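Local coordinates for putative succinylglutamate desuccinylase / aspartoacylase (Shewanella amazonensis, PDB 3FMC), which is a putative zinc-dependent hydrolase of the succinylglutamate desuccinylase/aspartoacylase family, probably acting on ester bonds, although its substrate is not established, at residues C[131-142]-C[156-166]; C[100-108]-C[206-217]. All coordinates share one frame; numbering follows the deposited sequence.

Contact 1. Residues C[131-142]-C[156-166]; sequences RATLVEECARRL and VTLQSMAHRAD
CG of Arg131 is trans to the backbone N (chi1 -171°), and the chain bends at chi3, which brings its guanidinium to the C-terminal end of helix 150-163. There NH1 gives a nearly straight hydrogen bond to His163 O (3.1 Å), with the oxygen at the edge of the guanidinium. Asp166 OD1 lies 3.8 Å from Arg131 NH2, a long salt bridge. OD1 lies well out of the guanidinium plane, so only the charges attract; the two planes stand 80° apart. A water accepts from Arg131 NH2 and donates to Asp166 OD1, while Ser35 N holds OD2.

The imidazole of His163 is the main flat surface of the contact. Leu134 CB sits over the ring centre in a CH-pi contact, 3.9 Å from the centroid. Cys138 SG comes to the ring edge, 3.7 Å from His163 CD2. The Cys138 side chain is a knob in a hole made by Val156, Gln159, Ser160 and His163. One turn on, Leu142 CG packs 3.9 Å from Val156 CG1. At the outer margin, Val135 CG1 lies over a face of the Arg164 guanidinium, and a second water joins Val135 O to Ser160 OG.

These are two antiparallel helices of the catalytic domain, with axes 9.1 Å apart at 167°. Gln159 NE2 donates to His163 NE2 from well out of the ring plane; Gln159 OE1 bonds to Leu105 N, and His107 NE2 to His163 NE2. The chemistry implies a seam of small apolar and sulfur contacts around an imidazole, with a positive Arg131 at one end, probably drawn to His163 O and the negative Asp166.

Contact 2. Residues C[100-108]-C[206-217]; sequences WNREYLDHG and FGGAMDEAAFVP. With SO4 (sulfate ion), chain K.
Backbone and amide hydrogen bonds tie loop 100-108 to the start of helix 210-227. Tyr104 N donates to Gly208 O (3.0 Å). Asn101 OD1 accepts from Met210 N (3.3 Å). CG of Asn101 is trans to its backbone N (chi1 -166°), which carries the amide to that helix end. A CB on Gly208 would clash with Arg102 CA, and its backbone angles also call for glycine.

Among the ring contacts, Met210 CB lies over one face of the Tyr104 ring, 3.8 Å from its centroid. The selenium of this selenomethionine stands oblique to the ring, 4.6 Å from the same centroid, in a Met-aromatic contact. Tyr104 CB also touches Ala213 CB (3.5 Å). With an alanine in place of Tyr104 the ring is gone, which would probably open a gap beside Met210 and leave Gln39 without its hydroxyl partner. Asp106 stacks its carboxylate on the Phe206 ring, the planes 5° apart, with CB over the ring centre.

Ala209 is the N-cap residue of the helix. In this catalytic domain, of the zinc exopeptidase clan, Asn101 also touches His43 and His172, part of a possible but unconfirmed metal site. Glu212 OE1, at N3, accepts from Gly207 N and Ala209 N on opposite faces of its carboxylate. The Ala209 bond is one half of a capping box; alanine cannot supply the other.

Polar and charged groups grip a sulfate, probably from the crystallisation liquor. Arg102 NH1 reaches O1 and Arg102 NH2 reaches O2, each at 2.8 Å. Asn101 ND2 also donates to sulfate O1 (3.2 Å). Arg91 and Asn99 bond to the sulfate as well.

Overall arrangement
The centres of contacts 1 and 2 are about 11 Å apart, on the same side of the chain's centre. Loop 100-108 packs against both the helix pair of contact 1 and helix 210-227. Gln159 OE1 probably accepts a hydrogen bond from Leu105 N (2.8 Å). His163 NE2 and His107 NE2 are 3.0 Å apart, a probable hydrogen bond, and their rings meet at about 40°. Ala162 and Gln159 also touch helix 210-227 directly. The sulfate and the possible, unconfirmed metal site of His43, Glu46 and His172 lie on the contact 2 side. Contact 1 is the more peripheral, its centre about 18 Å from the chain centre against about 11 Å for contact 2.

Contact 1. Residues C[131-142]-C[156-166]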
loop_
_atom_site.group_PDB
_atom_site.type_symbol
_atom_site.label_atom_id
_atom_site.label_comp_id
_atom_site.label_asym_id
_atom_site.label_seq_id
_atom_site.Cartn_x
_atom_site.Cartn_y
_atom_site.Cartn_z
ATOM N N ARG C 131 27.007 15.949 -27.082
ATOM C CA ARG C 131 27.050 15.250 -25.826
ATOM C C ARG C 131 27.116 16.260 -24.692
ATOM O O ARG C 131 26.427 16.111 -23.700
ATOM C CB ARG C 131 28.251 14.320 -25.736
ATOM C CG ARG C 131 28.208 13.410 -24.500
ATOM C CD ARG C 131 29.271 12.337 -24.481
ATOM N NE ARG C 131 29.595 11.881 -25.822
ATOM C CZ ARG C 131 29.027 10.885 -26.506
ATOM N NH1 ARG C 131 28.060 10.133 -26.006
ATOM N NH2 ARG C 131 29.462 10.647 -27.735
ATOM N N ALA C 132 27.953 17.282 -24.846
ATOM C CA ALA C 132 28.104 18.303 -23.818
ATOM C C ALA C 132 26.803 19.048 -23.593
ATOM O O ALA C 132 26.454 19.346 -22.446
ATOM C CB ALA C 132 29.275 19.275 -24.171
ATOM N N THR C 133 26.070 19.331 -24.670
ATOM C CA THR C 133 24.785 19.999 -24.583
ATOM C C THR C 133 23.789 19.142 -23.800
ATOM O O THR C 133 23.058 19.647 -22.957
ATOM C CB THR C 133 24.213 20.306 -25.975
ATOM O OG1 THR C 133 25.009 21.332 -26.590
ATOM C CG2 THR C 133 22.715 20.765 -25.919
ATOM N N LEU C 134 23.759 17.848 -24.092
ATOM C CA LEU C 134 22.841 16.936 -23.384
ATOM C C LEU C 134 23.154 16.881 -21.879
ATOM O O LEU C 134 22.232 16.904 -21.071
ATOM C CB LEU C 134 22.896 15.527 -23.977
ATOM C CG LEU C 134 22.565 15.383 -25.467
ATOM C CD1 LEU C 134 22.572 13.856 -25.799
ATOM C CD2 LEU C 134 21.248 16.034 -25.877
ATOM N N VAL C 135 24.433 16.782 -21.537
ATOM C CA VAL C 135 24.914 16.718 -20.157
ATOM C C VAL C 135 24.580 18.047 -19.447
ATOM O O VAL C 135 24.077 18.083 -18.303
ATOM C CB VAL C 135 26.409 16.385 -20.092
ATOM C CG1 VAL C 135 26.990 16.578 -18.676
ATOM C CG2 VAL C 135 26.664 14.954 -20.555
ATOM N N GLU C 136 24.762 19.143 -20.147
ATOM C CA GLU C 136 24.462 20.447 -19.550
ATOM C C GLU C 136 22.973 20.651 -19.326
ATOM O O GLU C 136 22.570 21.308 -18.361
ATOM C CB GLU C 136 25.030 21.599 -20.404
ATOM C CG GLU C 136 24.672 23.011 -19.836
ATOM C CD GLU C 136 25.067 23.226 -18.350
ATOM O OE1 GLU C 136 26.027 22.583 -17.864
ATOM O OE2 GLU C 136 24.407 24.055 -17.677
ATOM N N GLU C 137 22.151 20.118 -20.232
ATOM C CA GLU C 137 20.705 20.239 -20.139
ATOM C C GLU C 137 20.134 19.507 -18.902
ATOM O O GLU C 137 19.139 19.959 -18.293
ATOM C CB GLU C 137 20.034 19.762 -21.434
ATOM C CG GLU C 137 20.129 20.761 -22.578
ATOM C CD GLU C 137 19.379 22.058 -22.309
ATOM O OE1 GLU C 137 18.147 22.076 -22.357
ATOM O OE2 GLU C 137 20.035 23.063 -22.039
ATOM N N CYS C 138 20.775 18.393 -18.544
ATOM C CA CYS C 138 20.405 17.624 -17.352
ATOM C C CYS C 138 20.731 18.466 -16.096
ATOM O O CYS C 138 19.941 18.526 -15.161
ATOM C CB CYS C 138 21.168 16.301 -17.279
ATOM S SG CYS C 138 20.625 15.077 -18.517
ATOM N N ALA C 139 21.926 19.062 -16.070
ATOM C CA ALA C 139 22.352 19.917 -14.969
ATOM C C ALA C 139 21.397 21.088 -14.825
ATOM O O ALA C 139 21.008 21.440 -13.729
ATOM C CB ALA C 139 23.789 20.405 -15.195
ATOM N N ARG C 140 21.025 21.710 -15.933
ATOM C CA ARG C 140 20.133 22.842 -15.907
ATOM C C ARG C 140 18.771 22.442 -15.320
ATOM O O ARG C 140 18.154 23.187 -14.554
ATOM C CB ARG C 140 19.982 23.395 -17.337
ATOM C CG ARG C 140 18.988 24.551 -17.456
ATOM C CD ARG C 140 19.025 25.245 -18.827
ATOM N NE ARG C 140 18.279 24.531 -19.865
ATOM C CZ ARG C 140 16.955 24.539 -19.976
ATOM N NH1 ARG C 140 16.193 25.193 -19.098
ATOM N NH2 ARG C 140 16.379 23.868 -20.965
ATOM N N ARG C 141 18.304 21.261 -15.690
ATOM C CA ARG C 141 17.029 20.753 -15.205
ATOM C C ARG C 141 16.975 20.608 -13.678
ATOM O O ARG C 141 15.964 20.908 -13.050
ATOM C CB ARG C 141 16.777 19.363 -15.815
ATOM C CG ARG C 141 15.384 18.880 -15.616
ATOM C CD ARG C 141 14.427 19.662 -16.488
ATOM N NE ARG C 141 13.151 19.011 -16.441
ATOM C CZ ARG C 141 12.108 19.293 -17.186
ATOM N NH1 ARG C 141 12.134 20.295 -18.059
ATOM N NH2 ARG C 141 11.009 18.592 -17.006
ATOM N N LEU C 142 18.046 20.079 -13.095
ATOM C CA LEU C 142 18.134 19.892 -11.660
ATOM C C LEU C 142 18.370 21.177 -10.883
ATOM O O LEU C 142 18.206 21.184 -9.659
ATOM C CB LEU C 142 19.233 18.898 -11.300
ATOM C CG LEU C 142 19.023 17.469 -11.827
ATOM C CD1 LEU C 142 20.086 16.528 -11.301
ATOM C CD2 LEU C 142 17.634 16.939 -11.440
ATOM N N VAL C 156 17.094 11.863 -13.969
ATOM C CA VAL C 156 17.974 12.835 -14.600
ATOM C C VAL C 156 19.439 12.596 -14.165
ATOM O O VAL C 156 20.346 12.734 -14.981
ATOM C CB VAL C 156 17.476 14.310 -14.406
ATOM C CG1 VAL C 156 18.488 15.282 -14.956
ATOM C CG2 VAL C 156 16.110 14.516 -15.060
ATOM N N THR C 157 19.656 12.147 -12.923
ATOM C CA THR C 157 21.012 11.817 -12.431
ATOM C C THR C 157 21.561 10.593 -13.191
ATOM O O THR C 157 22.718 10.609 -13.674
ATOM C CB THR C 157 21.037 11.614 -10.895
ATOM O OG1 THR C 157 20.535 12.820 -10.269
ATOM C CG2 THR C 157 22.423 11.224 -10.381
ATOM N N LEU C 158 20.726 9.552 -13.336
ATOM C CA LEU C 158 21.103 8.370 -14.138
ATOM C C LEU C 158 21.371 8.740 -15.583
ATOM O O LEU C 158 22.361 8.307 -16.170
ATOM C CB LEU C 158 19.974 7.331 -14.096
ATOM C CG LEU C 158 19.696 6.706 -12.711
ATOM C CD1 LEU C 158 18.434 5.849 -12.697
ATOM C CD2 LEU C 158 20.880 5.908 -12.262
ATOM N N GLN C 159 20.505 9.590 -16.123
ATOM C CA GLN C 159 20.545 10.013 -17.515
ATOM C C GLN C 159 21.808 10.745 -17.852
ATOM O O GLN C 159 22.394 10.536 -18.910
ATOM C CB GLN C 159 19.312 10.839 -17.838
ATOM C CG GLN C 159 19.125 11.134 -19.348
ATOM C CD GLN C 159 17.832 11.800 -19.641
ATOM O OE1 GLN C 159 16.838 11.602 -18.919
ATOM N NE2 GLN C 159 17.784 12.570 -20.744
ATOM N N SER C 160 22.222 11.649 -16.971
ATOM C CA SER C 160 23.435 12.415 -17.202
ATOM C C SER C 160 24.629 11.468 -17.308
ATOM O O SER C 160 25.524 11.693 -18.143
ATOM C CB SER C 160 23.656 13.443 -16.096
ATOM O OG SER C 160 24.918 14.051 -16.281
HETATM N N MSE C 161 24.659 10.416 -16.482
HETATM C CA MSE C 161 25.728 9.407 -16.587
HETATM C C MSE C 161 25.627 8.639 -17.916
HETATM O O MSE C 161 26.646 8.439 -18.607
HETATM C CB MSE C 161 25.713 8.433 -15.417
HETATM C CG MSE C 161 26.158 9.085 -14.064
HETATM SE SE MSE C 161 26.419 7.746 -12.749
HETATM C CE MSE C 161 24.451 7.263 -12.442
ATOM N N ALA C 162 24.404 8.253 -18.275
ATOM C CA ALA C 162 24.139 7.472 -19.493
ATOM C C ALA C 162 24.566 8.247 -20.750
ATOM O O ALA C 162 25.113 7.684 -21.666
ATOM C CB ALA C 162 22.652 7.140 -19.588
ATOM N N HIS C 163 24.268 9.546 -20.772
ATOM C CA HIS C 163 24.607 10.410 -21.905
ATOM C C HIS C 163 26.105 10.439 -22.214
ATOM O O HIS C 163 26.506 10.747 -23.342
ATOM C CB HIS C 163 24.151 11.840 -21.652
ATOM C CG HIS C 163 22.698 12.085 -21.894
ATOM N ND1 HIS C 163 22.003 11.500 -22.934
ATOM C CD2 HIS C 163 21.858 12.986 -21.333
ATOM C CE1 HIS C 163 20.772 11.984 -22.957
ATOM N NE2 HIS C 163 20.650 12.882 -21.988
ATOM N N ARG C 164 26.933 10.168 -21.212
ATOM C CA ARG C 164 28.374 10.169 -21.409
ATOM C C ARG C 164 28.904 8.958 -22.164
ATOM O O ARG C 164 29.994 9.028 -22.685
ATOM C CB ARG C 164 29.120 10.243 -20.085
ATOM C CG ARG C 164 28.858 11.508 -19.306
ATOM C CD ARG C 164 29.508 11.415 -17.942
ATOM N NE ARG C 164 29.139 12.612 -17.177
ATOM C CZ ARG C 164 29.740 13.803 -17.302
ATOM N NH1 ARG C 164 30.751 13.976 -18.161
ATOM N NH2 ARG C 164 29.327 14.836 -16.566
ATOM N N ALA C 165 28.136 7.881 -22.234
ATOM C CA ALA C 165 28.535 6.627 -22.898
ATOM C C ALA C 165 28.088 6.522 -24.382
ATOM O O ALA C 165 27.159 7.203 -24.835
ATOM C CB ALA C 165 27.957 5.429 -22.102
ATOM N N ASP C 166 28.748 5.623 -25.113
ATOM C CA ASP C 166 28.399 5.296 -26.486
ATOM C C ASP C 166 27.317 4.233 -26.531
ATOM O O ASP C 166 26.570 4.173 -27.486
ATOM C CB ASP C 166 29.615 4.775 -27.243
ATOM C CG ASP C 166 30.756 5.791 -27.268
ATOM O OD1 ASP C 166 30.478 6.996 -27.460
ATOM O OD2 ASP C 166 31.908 5.374 -27.008
HETATM O O HOH W 1 28.574 8.263 -28.737
HETATM O O HOH W 2 24.631 16.790 -15.993
#

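Contact 2. Residues C[100-108]-C[206-217]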
loop_
_atom_site.group_PDB
_atom_site.type_symbol
_atom_site.label_atom_id
_atom_site.label_comp_id
_atom_site.label_asym_id
_atom_site.label_seq_id
_atom_site.Cartn_x
_atom_site.Cartn_y
_atom_site.Cartn_z
ATOM N N TRP C 100 8.744 5.111 -12.226
ATOM C CA TRP C 100 10.115 5.646 -12.156
ATOM C C TRP C 100 10.769 5.703 -13.546
ATOM O O TRP C 100 11.632 6.587 -13.785
ATOM C CB TRP C 100 10.972 4.800 -11.297
ATOM C CG TRP C 100 10.517 4.602 -9.856
ATOM C CD1 TRP C 100 10.187 3.427 -9.284
ATOM C CD2 TRP C 100 10.386 5.597 -8.837
ATOM N NE1 TRP C 100 9.905 3.594 -7.951
ATOM C CE2 TRP C 100 10.012 4.921 -7.647
ATOM C CE3 TRP C 100 10.552 6.981 -8.804
ATOM C CZ2 TRP C 100 9.776 5.591 -6.442
ATOM C CZ3 TRP C 100 10.300 7.648 -7.596
ATOM C CH2 TRP C 100 9.932 6.946 -6.441
ATOM N N ASN C 101 10.329 4.796 -14.434
ATOM C CA ASN C 101 10.836 4.733 -15.819
ATOM C C ASN C 101 9.997 5.535 -16.802
ATOM O O ASN C 101 9.979 5.282 -18.027
ATOM C CB ASN C 101 10.991 3.267 -16.216
ATOM C CG ASN C 101 11.815 3.071 -17.487
ATOM O OD1 ASN C 101 12.863 3.688 -17.676
ATOM N ND2 ASN C 101 11.351 2.153 -18.333
ATOM N N ARG C 102 9.263 6.505 -16.269
ATOM C CA ARG C 102 8.577 7.488 -17.093
ATOM C C ARG C 102 9.070 8.889 -16.703
ATOM O O ARG C 102 8.522 9.875 -17.152
ATOM C CB ARG C 102 7.072 7.406 -16.929
ATOM C CG ARG C 102 6.503 6.146 -17.510
ATOM C CD ARG C 102 6.758 5.987 -19.005
ATOM N NE ARG C 102 6.111 4.736 -19.392
ATOM C CZ ARG C 102 6.671 3.525 -19.285
ATOM N NH1 ARG C 102 7.947 3.377 -18.967
ATOM N NH2 ARG C 102 5.943 2.452 -19.580
ATOM N N GLU C 103 10.117 8.955 -15.879
ATOM C CA GLU C 103 10.644 10.238 -15.380
ATOM C C GLU C 103 11.875 10.807 -16.085
ATOM O O GLU C 103 12.445 11.820 -15.671
ATOM C CB GLU C 103 10.927 10.064 -13.896
ATOM C CG GLU C 103 9.674 10.075 -13.030
ATOM C CD GLU C 103 9.174 11.464 -12.716
ATOM O OE1 GLU C 103 9.435 12.432 -13.498
ATOM O OE2 GLU C 103 8.534 11.583 -11.654
ATOM N N TYR C 104 12.294 10.193 -17.182
ATOM C CA TYR C 104 13.507 10.717 -17.858
ATOM C C TYR C 104 13.208 12.021 -18.593
ATOM O O TYR C 104 12.056 12.370 -18.831
ATOM C CB TYR C 104 14.181 9.632 -18.733
ATOM C CG TYR C 104 14.781 8.485 -17.908
ATOM C CD1 TYR C 104 16.085 8.539 -17.443
ATOM C CD2 TYR C 104 14.037 7.371 -17.558
ATOM C CE1 TYR C 104 16.631 7.562 -16.698
ATOM C CE2 TYR C 104 14.577 6.369 -16.794
ATOM C CZ TYR C 104 15.882 6.460 -16.341
ATOM O OH TYR C 104 16.403 5.400 -15.622
ATOM N N LEU C 105 14.265 12.717 -18.978
ATOM C CA LEU C 105 14.187 14.041 -19.549
ATOM C C LEU C 105 14.224 14.028 -21.059
ATOM O O LEU C 105 15.169 13.490 -21.630
ATOM C CB LEU C 105 15.393 14.840 -19.042
ATOM C CG LEU C 105 15.549 16.295 -19.516
ATOM C CD1 LEU C 105 14.261 17.098 -19.321
ATOM C CD2 LEU C 105 16.778 16.941 -18.837
ATOM N N ASP C 106 13.162 14.542 -21.684
ATOM C CA ASP C 106 13.070 14.719 -23.145
ATOM C C ASP C 106 13.680 16.067 -23.381
ATOM O O ASP C 106 13.177 17.083 -22.887
ATOM C CB ASP C 106 11.621 14.750 -23.585
ATOM C CG ASP C 106 11.413 14.633 -25.124
ATOM O OD1 ASP C 106 12.336 14.324 -25.893
ATOM O OD2 ASP C 106 10.254 14.815 -25.556
ATOM N N HIS C 107 14.777 16.101 -24.120
ATOM C CA HIS C 107 15.405 17.374 -24.408
ATOM C C HIS C 107 14.528 18.181 -25.366
ATOM O O HIS C 107 14.205 17.761 -26.459
ATOM C CB HIS C 107 16.831 17.188 -24.888
ATOM C CG HIS C 107 17.716 16.554 -23.851
ATOM N ND1 HIS C 107 18.175 17.235 -22.740
ATOM C CD2 HIS C 107 18.249 15.312 -23.776
ATOM C CE1 HIS C 107 18.953 16.433 -22.028
ATOM N NE2 HIS C 107 19.010 15.260 -22.635
ATOM N N GLY C 108 14.119 19.344 -24.912
ATOM C CA GLY C 108 13.254 20.192 -25.707
ATOM C C GLY C 108 13.916 21.094 -26.739
ATOM O O GLY C 108 13.230 21.591 -27.628
ATOM N N PHE C 206 9.977 9.546 -27.970
ATOM C CA PHE C 206 10.213 9.626 -26.535
ATOM C C PHE C 206 8.956 9.326 -25.728
ATOM O O PHE C 206 7.930 10.009 -25.868
ATOM C CB PHE C 206 10.723 10.995 -26.159
ATOM C CG PHE C 206 11.035 11.124 -24.723
ATOM C CD1 PHE C 206 12.303 10.800 -24.244
ATOM C CD2 PHE C 206 10.066 11.545 -23.832
ATOM C CE1 PHE C 206 12.592 10.911 -22.915
ATOM C CE2 PHE C 206 10.373 11.674 -22.485
ATOM C CZ PHE C 206 11.627 11.359 -22.036
ATOM N N GLY C 207 9.048 8.323 -24.865
ATOM C CA GLY C 207 7.946 7.945 -24.019
ATOM C C GLY C 207 8.249 7.910 -22.524
ATOM O O GLY C 207 7.539 7.249 -21.794
ATOM N N GLY C 208 9.312 8.592 -22.091
ATOM C CA GLY C 208 9.654 8.735 -20.685
ATOM C C GLY C 208 10.713 7.797 -20.118
ATOM O O GLY C 208 11.182 8.036 -19.029
ATOM N N ALA C 209 11.100 6.775 -20.882
ATOM C CA ALA C 209 12.036 5.736 -20.457
ATOM C C ALA C 209 13.507 6.049 -20.738
ATOM O O ALA C 209 13.826 6.879 -21.554
ATOM C CB ALA C 209 11.654 4.360 -21.111
HETATM N N MSE C 210 14.398 5.340 -20.051
HETATM C CA MSE C 210 15.851 5.587 -20.199
HETATM C C MSE C 210 16.365 5.391 -21.619
HETATM O O MSE C 210 17.136 6.220 -22.106
HETATM C CB MSE C 210 16.635 4.640 -19.297
HETATM C CG MSE C 210 18.176 4.618 -19.605
HETATM SE SE MSE C 210 19.060 6.320 -19.500
HETATM C CE MSE C 210 19.813 6.018 -17.737
ATOM N N ASP C 211 16.032 4.266 -22.248
ATOM C CA ASP C 211 16.545 3.990 -23.610
ATOM C C ASP C 211 16.194 5.095 -24.563
ATOM O O ASP C 211 17.062 5.659 -25.213
ATOM C CB ASP C 211 16.178 2.593 -24.136
ATOM C CG ASP C 211 14.671 2.267 -24.157
ATOM O OD1 ASP C 211 13.795 3.088 -23.781
ATOM O OD2 ASP C 211 14.384 1.093 -24.527
ATOM N N GLU C 212 14.930 5.470 -24.589
ATOM C CA GLU C 212 14.485 6.599 -25.418
ATOM C C GLU C 212 15.198 7.894 -25.068
ATOM O O GLU C 212 15.635 8.649 -25.928
ATOM C CB GLU C 212 12.994 6.785 -25.222
ATOM C CG GLU C 212 12.164 5.568 -25.621
ATOM C CD GLU C 212 10.840 5.486 -24.856
ATOM O OE1 GLU C 212 10.562 6.336 -23.964
ATOM O OE2 GLU C 212 10.109 4.529 -25.121
ATOM N N ALA C 213 15.325 8.165 -23.777
ATOM C CA ALA C 213 15.975 9.388 -23.334
ATOM C C ALA C 213 17.409 9.418 -23.855
ATOM O O ALA C 213 17.924 10.469 -24.194
ATOM C CB ALA C 213 15.947 9.457 -21.801
ATOM N N ALA C 214 18.042 8.249 -23.879
ATOM C CA ALA C 214 19.411 8.116 -24.360
ATOM C C ALA C 214 19.517 8.226 -25.887
ATOM O O ALA C 214 20.450 8.859 -26.386
ATOM C CB ALA C 214 20.030 6.834 -23.913
ATOM N N PHE C 215 18.602 7.600 -26.629
ATOM C CA PHE C 215 18.795 7.570 -28.088
ATOM C C PHE C 215 18.024 8.609 -28.868
ATOM O O PHE C 215 18.456 8.989 -29.972
ATOM C CB PHE C 215 18.569 6.155 -28.686
ATOM C CG PHE C 215 17.124 5.672 -28.643
ATOM C CD1 PHE C 215 16.133 6.284 -29.378
ATOM C CD2 PHE C 215 16.806 4.504 -27.969
ATOM C CE1 PHE C 215 14.834 5.797 -29.360
ATOM C CE2 PHE C 215 15.512 3.999 -27.960
ATOM C CZ PHE C 215 14.522 4.662 -28.642
ATOM N N VAL C 216 16.892 9.089 -28.360
ATOM C CA VAL C 216 16.130 10.028 -29.184
ATOM C C VAL C 216 16.946 11.252 -29.617
ATOM O O VAL C 216 16.841 11.665 -30.798
ATOM C CB VAL C 216 14.743 10.421 -28.557
ATOM C CG1 VAL C 216 14.117 11.594 -29.277
ATOM C CG2 VAL C 216 13.791 9.234 -28.584
ATOM N N PRO C 217 17.724 11.878 -28.704
ATOM C CA PRO C 217 18.397 13.080 -29.235
ATOM C C PRO C 217 19.340 12.768 -30.396
ATOM O O PRO C 217 19.415 13.520 -31.386
ATOM C CB PRO C 217 19.213 13.614 -28.032
ATOM C CG PRO C 217 18.598 12.981 -26.816
ATOM C CD PRO C 217 18.024 11.665 -27.270
HETATM S S SO4 K . 8.174 -0.233 -18.381
HETATM O O1 SO4 K . 8.476 0.999 -17.620
HETATM O O2 SO4 K . 6.807 -0.152 -18.890
HETATM O O3 SO4 K . 8.320 -1.507 -17.611
HETATM O O4 SO4 K . 9.149 -0.307 -19.484
HETATM O O HOH W 3 16.244 12.746 -24.178
#